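Local coordinates for protein similar to hydroxylamine oxidoreductase (Kuenenia stuttgartiensis, PDB 6H5L) that is probably a multiheme c-type oxidoreductase, forming part of a 60-heme reductase complex in an anammox bacterium, at residues Leu66-Phe71 and Asn139-Pro144; Asp131-Thr136 and Thr214-Ser219; Cys83-Thr88 and Asp94-Gly99. All blocks are in the same frame, centred on the assembly; numbering follows the deposited sequence.

Contact 1 (Leu66-Phe71 and Asn139-Pro144); sequences LDHSIF and NQIRMP. With HEC (heme c), chain C.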
# COMPACT_ATOMS: atom_id res chain seq x y z
N LEU A 66 50.86 -4.84 12.90
CA LEU A 66 50.25 -6.17 12.90
C LEU A 66 50.56 -6.86 11.58
O LEU A 66 50.11 -6.41 10.52
CB LEU A 66 48.74 -6.09 13.14
CG LEU A 66 47.97 -7.40 13.01
CD1 LEU A 66 48.55 -8.48 13.92
CD2 LEU A 66 46.51 -7.17 13.33
N ASP A 67 51.32 -7.95 11.65
CA ASP A 67 51.68 -8.69 10.44
C ASP A 67 50.44 -9.30 9.80
O ASP A 67 49.66 -9.99 10.45
CB ASP A 67 52.69 -9.78 10.78
CG ASP A 67 53.42 -10.30 9.56
OD1 ASP A 67 53.35 -9.64 8.50
OD2 ASP A 67 54.06 -11.37 9.66
N HIS A 68 50.26 -9.02 8.51
CA HIS A 68 49.13 -9.52 7.74
C HIS A 68 49.48 -10.72 6.87
O HIS A 68 48.61 -11.24 6.17
CB HIS A 68 48.56 -8.41 6.85
CG HIS A 68 47.49 -7.59 7.50
ND1 HIS A 68 47.62 -7.04 8.76
CD2 HIS A 68 46.26 -7.24 7.06
CE1 HIS A 68 46.52 -6.39 9.07
NE2 HIS A 68 45.67 -6.49 8.06
N SER A 69 50.74 -11.17 6.90
CA SER A 69 51.20 -12.17 5.94
C SER A 69 50.47 -13.49 6.10
O SER A 69 50.11 -14.14 5.11
CB SER A 69 52.71 -12.36 6.07
OG SER A 69 53.08 -12.57 7.42
N ILE A 70 50.23 -13.92 7.35
CA ILE A 70 49.61 -15.23 7.57
C ILE A 70 48.20 -15.28 7.01
O ILE A 70 47.74 -16.33 6.54
CB ILE A 70 49.65 -15.60 9.06
CG1 ILE A 70 49.12 -17.02 9.27
CG2 ILE A 70 48.86 -14.59 9.89
CD1 ILE A 70 49.11 -17.47 10.71
N PHE A 71 47.48 -14.15 7.03
CA PHE A 71 46.14 -14.12 6.46
C PHE A 71 46.18 -14.17 4.94
O PHE A 71 45.26 -14.70 4.31
CB PHE A 71 45.39 -12.88 6.95
CG PHE A 71 45.52 -12.64 8.43
CD1 PHE A 71 44.98 -13.54 9.33
CD2 PHE A 71 46.17 -11.52 8.91
CE1 PHE A 71 45.09 -13.32 10.69
CE2 PHE A 71 46.29 -11.30 10.27
CZ PHE A 71 45.74 -12.20 11.16
N ASN A 139 53.18 -11.52 -0.44
CA ASN A 139 52.41 -11.77 0.78
C ASN A 139 52.41 -10.55 1.70
O ASN A 139 52.77 -10.62 2.88
CB ASN A 139 52.92 -13.01 1.51
CG ASN A 139 52.52 -14.30 0.82
OD1 ASN A 139 51.40 -14.43 0.33
ND2 ASN A 139 53.43 -15.26 0.77
N GLN A 140 52.01 -9.41 1.14
CA GLN A 140 51.92 -8.16 1.88
C GLN A 140 50.66 -7.42 1.46
O GLN A 140 50.07 -7.70 0.42
CB GLN A 140 53.15 -7.27 1.65
CG GLN A 140 54.45 -7.83 2.23
CD GLN A 140 55.67 -7.06 1.77
OE1 GLN A 140 55.64 -6.41 0.73
NE2 GLN A 140 56.75 -7.14 2.54
N ILE A 141 50.24 -6.48 2.30
CA ILE A 141 49.09 -5.64 1.99
C ILE A 141 49.52 -4.52 1.05
O ILE A 141 50.65 -4.01 1.13
CB ILE A 141 48.44 -5.09 3.29
CG1 ILE A 141 47.05 -5.70 3.50
CG2 ILE A 141 48.35 -3.57 3.27
CD1 ILE A 141 47.05 -7.20 3.64
N ARG A 142 48.62 -4.14 0.15
CA ARG A 142 48.91 -3.19 -0.92
C ARG A 142 47.81 -2.14 -0.99
O ARG A 142 46.63 -2.44 -0.79
CB ARG A 142 49.02 -3.91 -2.28
CG ARG A 142 49.40 -3.01 -3.44
CD ARG A 142 48.67 -3.39 -4.72
NE ARG A 142 48.72 -4.83 -4.98
CZ ARG A 142 47.65 -5.60 -5.10
NH1 ARG A 142 46.44 -5.09 -4.98
NH2 ARG A 142 47.79 -6.90 -5.33
N MET A 143 48.21 -0.89 -1.28
CA MET A 143 47.28 0.16 -1.65
C MET A 143 47.01 0.05 -3.14
O MET A 143 47.91 0.29 -3.96
CB MET A 143 47.81 1.55 -1.28
CG MET A 143 47.70 1.88 0.20
SD MET A 143 46.01 1.87 0.83
CE MET A 143 46.12 0.58 2.06
N PRO A 144 45.80 -0.31 -3.54
CA PRO A 144 45.52 -0.55 -4.96
C PRO A 144 45.54 0.74 -5.76
O PRO A 144 44.70 1.63 -5.56
CB PRO A 144 44.13 -1.20 -4.95
CG PRO A 144 43.51 -0.70 -3.70
CD PRO A 144 44.61 -0.54 -2.69
FE HEC C . 43.90 -5.55 8.16
CHA HEC C . 45.37 -2.48 8.48
CHB HEC C . 43.67 -5.10 4.76
CHC HEC C . 42.97 -8.81 7.80
CHD HEC C . 43.25 -5.70 11.51
NA HEC C . 44.45 -4.08 6.85
C1A HEC C . 44.99 -2.85 7.20
C2A HEC C . 45.10 -2.05 6.00
C3A HEC C . 44.62 -2.77 4.98
C4A HEC C . 44.21 -4.06 5.49
CMA HEC C . 44.53 -2.32 3.51
CAA HEC C . 45.65 -0.60 5.94
CBA HEC C . 47.09 -0.57 5.44
CGA HEC C . 47.60 0.84 5.55
O1A HEC C . 46.90 1.69 6.17
O2A HEC C . 48.70 1.13 5.03
NB HEC C . 43.35 -6.72 6.58
C1B HEC C . 43.46 -6.37 5.24
C2B HEC C . 43.32 -7.58 4.45
C3B HEC C . 43.12 -8.60 5.29
C4B HEC C . 43.13 -8.08 6.65
CMB HEC C . 43.37 -7.63 2.91
CAB HEC C . 42.91 -10.09 4.93
CBB HEC C . 44.20 -10.71 4.34
NC HEC C . 43.16 -6.97 9.42
C1C HEC C . 42.98 -8.30 9.08
C2C HEC C . 42.92 -9.08 10.30
C3C HEC C . 42.88 -8.21 11.33
C4C HEC C . 43.11 -6.87 10.80
CMC HEC C . 42.56 -10.58 10.33
CAC HEC C . 42.73 -8.55 12.84
CBC HEC C . 43.86 -9.48 13.34
ND HEC C . 44.24 -4.26 9.76
C1D HEC C . 43.92 -4.57 11.08
C2D HEC C . 44.42 -3.50 11.92
C3D HEC C . 45.08 -2.49 10.98
C4D HEC C . 44.92 -3.05 9.65
CMD HEC C . 44.31 -3.40 13.46
CAD HEC C . 45.78 -1.17 11.36
CBD HEC C . 47.29 -1.35 11.20
CGD HEC C . 48.03 -0.08 11.54
O1D HEC C . 49.28 -0.07 11.40
O2D HEC C . 47.38 0.92 11.94
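Ser69 and Asn139 mark the closest backbone approach, their CA atoms 5.3 Å apart, where the start of helix 69-73 meets the turn leading into the short strand 140-141. The main chain takes a direct part here, because Ser69 CB lies 3.6 Å from Asn139 O. Asn139 and Gln140 both face Asp135 in the antiparallel partner strand, a G1 beta bulge, and Ile141 just beyond it directs its side chain at the other segment. Asp67 closes the beginning of the helix: its OD1 accepts a weak capping bond from Ser69 N. A chi1 of 50° swings Ser69 OG back to Asp67, where it meets OD2 at 2.7 Å in a hydrogen bond from above the carboxylate plane. His68 is an axial ligand of a heme c, with NE2 2.0 Å from the iron. Since His84 of a Cys-x-x-Cys-His motif supplies the other ligand, this is the bis-histidine coordination common in multiheme cytochromes, and His68 is the ligand contributed from outside the binding motif. Its rotation is fixed at the far edge of the ring, where ND1 donates to Leu66 O at 3.1 Å and 156°; the donor stands 45° out of the carbonyl plane. Ile141 CD1 touches His68 CD2 obliquely at 3.5 Å, while its CG1 reaches the porphyrin edge at CHB, 3.7 Å away. Phe71 holds the heme methyl CMC over the centre of one ring face, with Ile70 CG2 over the opposite face. Met143 CE packs on another methyl, CMA. Leu66 and Phe71 also pack against Pro21 and Ile79 of the chain of the conserved hypothetical cytochrome protein.

Contact 2 (Asp131-Thr136 and Thr214-Ser219); sequences DCHADT and TRHKFS. With HEC (heme c), chain D.
His133 and His216 face each other across the iron of a heme c, their NE2 atoms 4.0 Å apart and each 2.0 Å from the metal, so the two segments are joined by coordination with little direct packing. Along 131-136, Asp131 comes first, in the helix that carries the ligand, and its OD1 forms a salt bridge with Arg122. Cys132 follows, its SG forming a thioether bond of 1.8 Å with the heme carbon CAC, a former vinyl carbon; it is the second cysteine of a Cys-x-x-Cys-His motif that ends in His133. The His133 ring points one nitrogen at iron and the other, ND1, at Arg142 O, a hydrogen bond that probably makes the imidazole a somewhat stronger electron donor to the metal. Ala134 leaves the helix and, with Asp135, runs into a short strand. Across the heme, His216 is the distal ligand, with Arg215 CG over one face of its ring, offset toward the rim. Arg215 bends at chi3 (-45°), so that a guanidinium face meets the heme carboxylate oxygen O1A, with NE at 3.0 Å; its NH1 also pairs with Asp210, and Phe358 of the second subunit makes a cation-pi contact with it. Phe218 lays one face over the backbone from Thr214 to His216, and its CE2 comes within 3.4 Å of the heme carbon CBC. Its N bonds Thr214 O at 3.1 Å, closing this loop. Helix 129-133 and strand 134-135, paired antiparallel with strand 140-141, thus lie on one side of the heme; on the other, the loop before helix 220-224 packs His216 against Ile91 and Asp94 of helix 89-97.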
# COMPACT_ATOMS: atom_id res chain seq x y z
N ASP A 131 41.02 -9.15 -3.06
CA ASP A 131 41.22 -8.88 -4.48
C ASP A 131 41.91 -7.54 -4.71
O ASP A 131 42.73 -7.40 -5.63
CB ASP A 131 39.88 -8.92 -5.22
CG ASP A 131 39.23 -10.29 -5.16
OD1 ASP A 131 39.91 -11.30 -5.43
OD2 ASP A 131 38.02 -10.36 -4.83
N CYS A 132 41.61 -6.54 -3.88
CA CYS A 132 42.15 -5.20 -4.05
C CYS A 132 43.40 -4.93 -3.22
O CYS A 132 44.18 -4.05 -3.60
CB CYS A 132 41.10 -4.15 -3.69
SG CYS A 132 39.85 -3.82 -4.96
N HIS A 133 43.62 -5.66 -2.13
CA HIS A 133 44.68 -5.30 -1.19
C HIS A 133 45.77 -6.35 -1.01
O HIS A 133 46.87 -5.98 -0.59
CB HIS A 133 44.08 -5.00 0.20
CG HIS A 133 43.31 -3.71 0.26
ND1 HIS A 133 43.92 -2.48 0.20
CD2 HIS A 133 41.98 -3.48 0.38
CE1 HIS A 133 42.99 -1.53 0.28
NE2 HIS A 133 41.81 -2.12 0.39
N ALA A 134 45.51 -7.62 -1.31
CA ALA A 134 46.43 -8.70 -0.97
C ALA A 134 47.40 -8.94 -2.13
O ALA A 134 47.01 -9.48 -3.17
CB ALA A 134 45.66 -9.97 -0.62
N ASP A 135 48.65 -8.53 -1.95
CA ASP A 135 49.71 -8.89 -2.88
C ASP A 135 50.06 -10.36 -2.66
O ASP A 135 50.47 -10.75 -1.56
CB ASP A 135 50.93 -7.99 -2.68
CG ASP A 135 51.94 -8.12 -3.81
OD1 ASP A 135 52.07 -9.21 -4.41
OD2 ASP A 135 52.63 -7.11 -4.10
N THR A 136 49.91 -11.17 -3.70
CA THR A 136 50.07 -12.61 -3.55
C THR A 136 51.54 -13.04 -3.65
O THR A 136 51.98 -13.92 -2.90
CB THR A 136 49.21 -13.35 -4.58
OG1 THR A 136 47.89 -13.52 -4.04
CG2 THR A 136 49.80 -14.71 -4.92
N THR A 214 33.92 7.50 -4.30
CA THR A 214 34.80 7.41 -3.14
C THR A 214 34.99 5.97 -2.68
O THR A 214 34.53 5.01 -3.30
CB THR A 214 34.27 8.26 -1.99
OG1 THR A 214 32.85 8.06 -1.85
CG2 THR A 214 34.55 9.74 -2.24
N ARG A 215 35.69 5.84 -1.55
CA ARG A 215 36.30 4.57 -1.17
C ARG A 215 35.28 3.60 -0.59
O ARG A 215 34.43 3.97 0.22
CB ARG A 215 37.42 4.81 -0.15
CG ARG A 215 38.74 4.19 -0.55
CD ARG A 215 39.65 3.97 0.64
NE ARG A 215 39.71 5.12 1.54
CZ ARG A 215 40.47 6.19 1.35
NH1 ARG A 215 41.24 6.28 0.28
NH2 ARG A 215 40.46 7.17 2.24
N HIS A 216 35.37 2.35 -1.05
CA HIS A 216 34.73 1.18 -0.46
C HIS A 216 33.23 1.16 -0.68
O HIS A 216 32.58 0.14 -0.41
CB HIS A 216 35.09 1.10 1.03
CG HIS A 216 36.53 0.82 1.27
ND1 HIS A 216 37.29 1.54 2.17
CD2 HIS A 216 37.37 -0.10 0.73
CE1 HIS A 216 38.53 1.07 2.17
NE2 HIS A 216 38.60 0.08 1.30
N LYS A 217 32.66 2.24 -1.20
CA LYS A 217 31.34 2.18 -1.79
C LYS A 217 31.40 2.15 -3.31
O LYS A 217 30.57 1.50 -3.94
CB LYS A 217 30.47 3.35 -1.33
CG LYS A 217 29.19 2.93 -0.60
CD LYS A 217 28.20 4.08 -0.47
CE LYS A 217 26.87 3.62 0.11
NZ LYS A 217 26.77 3.87 1.58
N PHE A 218 32.39 2.84 -3.88
CA PHE A 218 32.69 2.83 -5.31
C PHE A 218 31.40 2.92 -6.13
O PHE A 218 31.12 2.09 -7.00
CB PHE A 218 33.50 1.59 -5.69
CG PHE A 218 34.85 1.54 -5.03
CD1 PHE A 218 35.86 2.40 -5.42
CD2 PHE A 218 35.12 0.63 -4.02
CE1 PHE A 218 37.11 2.36 -4.82
CE2 PHE A 218 36.36 0.59 -3.41
CZ PHE A 218 37.36 1.45 -3.82
N SER A 219 30.62 3.95 -5.84
CA SER A 219 29.28 4.10 -6.39
C SER A 219 29.35 4.93 -7.67
O SER A 219 29.79 6.09 -7.64
CB SER A 219 28.36 4.76 -5.37
OG SER A 219 27.15 5.19 -5.98
FE HEC D . 40.26 -0.90 0.75
CHA HEC D . 42.32 1.79 1.16
CHB HEC D . 40.43 -1.51 4.16
CHC HEC D . 38.40 -3.74 0.36
CHD HEC D . 40.17 -0.41 -2.67
NA HEC D . 41.18 -0.02 2.36
C1A HEC D . 42.03 1.07 2.29
C2A HEC D . 42.55 1.33 3.62
C3A HEC D . 42.04 0.41 4.45
C4A HEC D . 41.16 -0.45 3.67
CMA HEC D . 42.27 0.23 5.97
CAA HEC D . 43.56 2.48 3.93
CBA HEC D . 43.16 3.38 5.10
CGA HEC D . 41.79 3.98 4.89
O1A HEC D . 41.56 4.60 3.82
O2A HEC D . 40.94 3.86 5.81
NB HEC D . 39.58 -2.37 2.02
C1B HEC D . 39.71 -2.40 3.39
C2B HEC D . 38.92 -3.51 3.89
C3B HEC D . 38.37 -4.13 2.85
C4B HEC D . 38.77 -3.42 1.65
CMB HEC D . 38.80 -3.91 5.38
CAB HEC D . 37.45 -5.37 2.87
CBB HEC D . 36.07 -5.02 3.47
NC HEC D . 39.44 -1.88 -0.86
C1C HEC D . 38.72 -3.05 -0.78
C2C HEC D . 38.22 -3.36 -2.11
C3C HEC D . 38.82 -2.53 -2.97
C4C HEC D . 39.53 -1.52 -2.19
CMC HEC D . 37.52 -4.69 -2.47
CAC HEC D . 38.67 -2.53 -4.51
CBC HEC D . 37.22 -2.27 -4.95
ND HEC D . 41.15 0.44 -0.56
C1D HEC D . 40.86 0.53 -1.92
C2D HEC D . 41.40 1.77 -2.43
C3D HEC D . 42.06 2.45 -1.23
C4D HEC D . 41.87 1.55 -0.12
CMD HEC D . 41.33 2.32 -3.87
CAD HEC D . 42.80 3.80 -1.21
CBD HEC D . 44.17 3.59 -1.84
CGD HEC D . 45.02 4.80 -1.62
O1D HEC D . 44.48 5.84 -1.16
O2D HEC D . 46.24 4.73 -1.91

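Contact 3 (Cys83-Thr88 and Asp94-Gly99); sequences CHEEAT and DWRSSG. With HEC (heme c), chain C.
Glu85 and Arg96 form a salt bridge between the consecutive helices 77-87 and 89-97; of segments 83-88 and 94-99 the nearest CA atoms are those of Glu85 and Arg96, 10.2 Å apart. From CB, the Glu85 chain leaves with CG anti to the backbone N (chi1 -157°) and stays extended. CG comes within 4.2 Å of Arg96 NH1, CD within 3.9 Å, and OE2 closes on the same NH1 at 3.1 Å. OE2 also lies 3.8 Å from Arg96 CZ. The side chains cross at about a right angle; the carboxylate and guanidinium planes differ by 20°, yet OE2 approaches the guanidinium obliquely. Next to Glu85, helix 77-87 carries the heme c attachment: Cys83 SG is bound covalently to CAC, and His84 NE2 coordinates the iron at 2.0 Å. His84 ND1 donates in its ring plane to Thr88 OG1 at 3.2 Å, a second-shell bond. Arg96 NH2 has another partner, Glu122 of a chain of the conserved hypothetical cytochrome protein. Flanked by two carboxylates, the guanidinium charge is probably well balanced, and the one-oxygen bridge to Glu85 implies an electrostatic link rather than a paired, two-bond grip.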
# COMPACT_ATOMS: atom_id res chain seq x y z
N CYS A 83 37.74 -9.57 11.24
CA CYS A 83 38.48 -8.62 12.06
C CYS A 83 38.08 -7.19 11.76
O CYS A 83 37.70 -6.43 12.67
CB CYS A 83 39.98 -8.80 11.84
SG CYS A 83 41.05 -7.92 13.00
N HIS A 84 38.15 -6.79 10.49
CA HIS A 84 37.84 -5.41 10.13
C HIS A 84 36.36 -5.08 10.28
O HIS A 84 36.01 -3.89 10.29
CB HIS A 84 38.30 -5.13 8.69
CG HIS A 84 39.78 -4.95 8.56
ND1 HIS A 84 40.40 -3.73 8.75
CD2 HIS A 84 40.77 -5.83 8.26
CE1 HIS A 84 41.70 -3.87 8.58
NE2 HIS A 84 41.95 -5.13 8.28
N GLU A 85 35.49 -6.09 10.39
CA GLU A 85 34.11 -5.83 10.76
C GLU A 85 34.02 -5.10 12.09
O GLU A 85 33.12 -4.28 12.30
CB GLU A 85 33.34 -7.15 10.85
CG GLU A 85 31.84 -7.06 10.68
CD GLU A 85 31.19 -8.43 10.64
OE1 GLU A 85 31.64 -9.32 11.40
OE2 GLU A 85 30.25 -8.63 9.85
N GLU A 86 34.96 -5.38 13.00
CA GLU A 86 35.02 -4.77 14.31
C GLU A 86 36.14 -3.75 14.45
O GLU A 86 36.02 -2.84 15.28
CB GLU A 86 35.19 -5.84 15.39
CG GLU A 86 34.07 -6.87 15.42
CD GLU A 86 32.77 -6.30 15.93
OE1 GLU A 86 31.70 -6.70 15.42
OE2 GLU A 86 32.82 -5.45 16.85
N ALA A 87 37.21 -3.86 13.67
CA ALA A 87 38.30 -2.91 13.75
C ALA A 87 37.97 -1.61 13.02
O ALA A 87 38.20 -0.52 13.55
CB ALA A 87 39.59 -3.52 13.19
N THR A 88 37.43 -1.72 11.80
CA THR A 88 37.03 -0.57 10.99
C THR A 88 35.64 -0.85 10.43
O THR A 88 35.49 -1.18 9.24
CB THR A 88 38.03 -0.30 9.87
OG1 THR A 88 38.12 -1.46 9.03
CG2 THR A 88 39.41 0.01 10.43
N ASP A 94 30.59 0.14 4.08
CA ASP A 94 30.66 0.60 2.69
C ASP A 94 30.79 -0.57 1.74
O ASP A 94 30.06 -0.66 0.74
CB ASP A 94 31.82 1.57 2.51
CG ASP A 94 31.56 2.93 3.11
OD1 ASP A 94 30.56 3.07 3.85
OD2 ASP A 94 32.34 3.87 2.84
N TRP A 95 31.72 -1.49 2.02
CA TRP A 95 32.01 -2.58 1.10
C TRP A 95 30.83 -3.53 0.97
O TRP A 95 30.51 -3.98 -0.14
CB TRP A 95 33.27 -3.33 1.55
CG TRP A 95 33.52 -4.59 0.79
CD1 TRP A 95 34.01 -4.71 -0.48
CD2 TRP A 95 33.29 -5.93 1.25
NE1 TRP A 95 34.10 -6.03 -0.83
CE2 TRP A 95 33.67 -6.80 0.21
CE3 TRP A 95 32.81 -6.47 2.45
CZ2 TRP A 95 33.57 -8.19 0.33
CZ3 TRP A 95 32.72 -7.85 2.56
CH2 TRP A 95 33.10 -8.69 1.51
N ARG A 96 30.16 -3.84 2.08
CA ARG A 96 28.98 -4.70 2.03
C ARG A 96 27.86 -4.09 1.21
O ARG A 96 27.03 -4.82 0.66
CB ARG A 96 28.49 -5.01 3.45
CG ARG A 96 29.44 -5.85 4.28
CD ARG A 96 28.70 -6.50 5.44
NE ARG A 96 28.77 -7.96 5.38
CZ ARG A 96 29.65 -8.68 6.07
NH1 ARG A 96 30.53 -8.09 6.86
NH2 ARG A 96 29.65 -10.01 5.96
N SER A 97 27.82 -2.76 1.11
CA SER A 97 26.77 -2.06 0.38
C SER A 97 27.15 -1.76 -1.07
O SER A 97 26.31 -1.24 -1.82
CB SER A 97 26.42 -0.76 1.11
OG SER A 97 25.30 -0.11 0.53
N SER A 98 28.37 -2.08 -1.48
CA SER A 98 28.85 -1.72 -2.81
C SER A 98 28.50 -2.81 -3.82
O SER A 98 28.12 -3.93 -3.48
CB SER A 98 30.36 -1.49 -2.79
OG SER A 98 31.05 -2.69 -2.49
N GLY A 99 28.65 -2.46 -5.10
CA GLY A 99 28.49 -3.42 -6.17
C GLY A 99 29.56 -4.49 -6.20
O GLY A 99 29.39 -5.51 -6.87
FE HEC C . 43.90 -5.55 8.16
CHA HEC C . 45.37 -2.48 8.48
CHB HEC C . 43.67 -5.10 4.76
CHC HEC C . 42.97 -8.81 7.80
CHD HEC C . 43.25 -5.70 11.51
NA HEC C . 44.45 -4.08 6.85
C1A HEC C . 44.99 -2.85 7.20
C2A HEC C . 45.10 -2.05 6.00
C3A HEC C . 44.62 -2.77 4.98
C4A HEC C . 44.21 -4.06 5.49
CMA HEC C . 44.53 -2.32 3.51
CAA HEC C . 45.65 -0.60 5.94
CBA HEC C . 47.09 -0.57 5.44
CGA HEC C . 47.60 0.84 5.55
O1A HEC C . 46.90 1.69 6.17
O2A HEC C . 48.70 1.13 5.03
NB HEC C . 43.35 -6.72 6.58
C1B HEC C . 43.46 -6.37 5.24
C2B HEC C . 43.32 -7.58 4.45
C3B HEC C . 43.12 -8.60 5.29
C4B HEC C . 43.13 -8.08 6.65
CMB HEC C . 43.37 -7.63 2.91
CAB HEC C . 42.91 -10.09 4.93
CBB HEC C . 44.20 -10.71 4.34
NC HEC C . 43.16 -6.97 9.42
C1C HEC C . 42.98 -8.30 9.08
C2C HEC C . 42.92 -9.08 10.30
C3C HEC C . 42.88 -8.21 11.33
C4C HEC C . 43.11 -6.87 10.80
CMC HEC C . 42.56 -10.58 10.33
CAC HEC C . 42.73 -8.55 12.84
CBC HEC C . 43.86 -9.48 13.34
ND HEC C . 44.24 -4.26 9.76
C1D HEC C . 43.92 -4.57 11.08
C2D HEC C . 44.42 -3.50 11.92
C3D HEC C . 45.08 -2.49 10.98
C4D HEC C . 44.92 -3.05 9.65
CMD HEC C . 44.31 -3.40 13.46
CAD HEC C . 45.78 -1.17 11.36
CBD HEC C . 47.29 -1.35 11.20
CGD HEC C . 48.03 -0.08 11.54
O1D HEC C . 49.28 -0.07 11.40
O2D HEC C . 47.38 0.92 11.94

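In the fold
Contact 2 is the buried one, contact 1 is partly buried, and contact 3 lies at the surface. Contacts 1 and 2 hold neighbouring strands of one two-stranded sheet: Arg142 N lies 2.6 Å from His133 O and Gln140 O 2.9 Å from Asp135 N, both probable hydrogen bonds. Contacts 1 and 3 instead share a heme, one supplying the distal ligand and the other the Cys-x-x-Cys-His side. Contact 2 gathers both ligands of its own heme, and its 214-219 loop packs on 94-99 of contact 3. The chemistry changes accordingly, from iron coordination between two buried histidines, through one iron ligand with nonpolar packing around it in contact 1, to an ion pair near another protein chain.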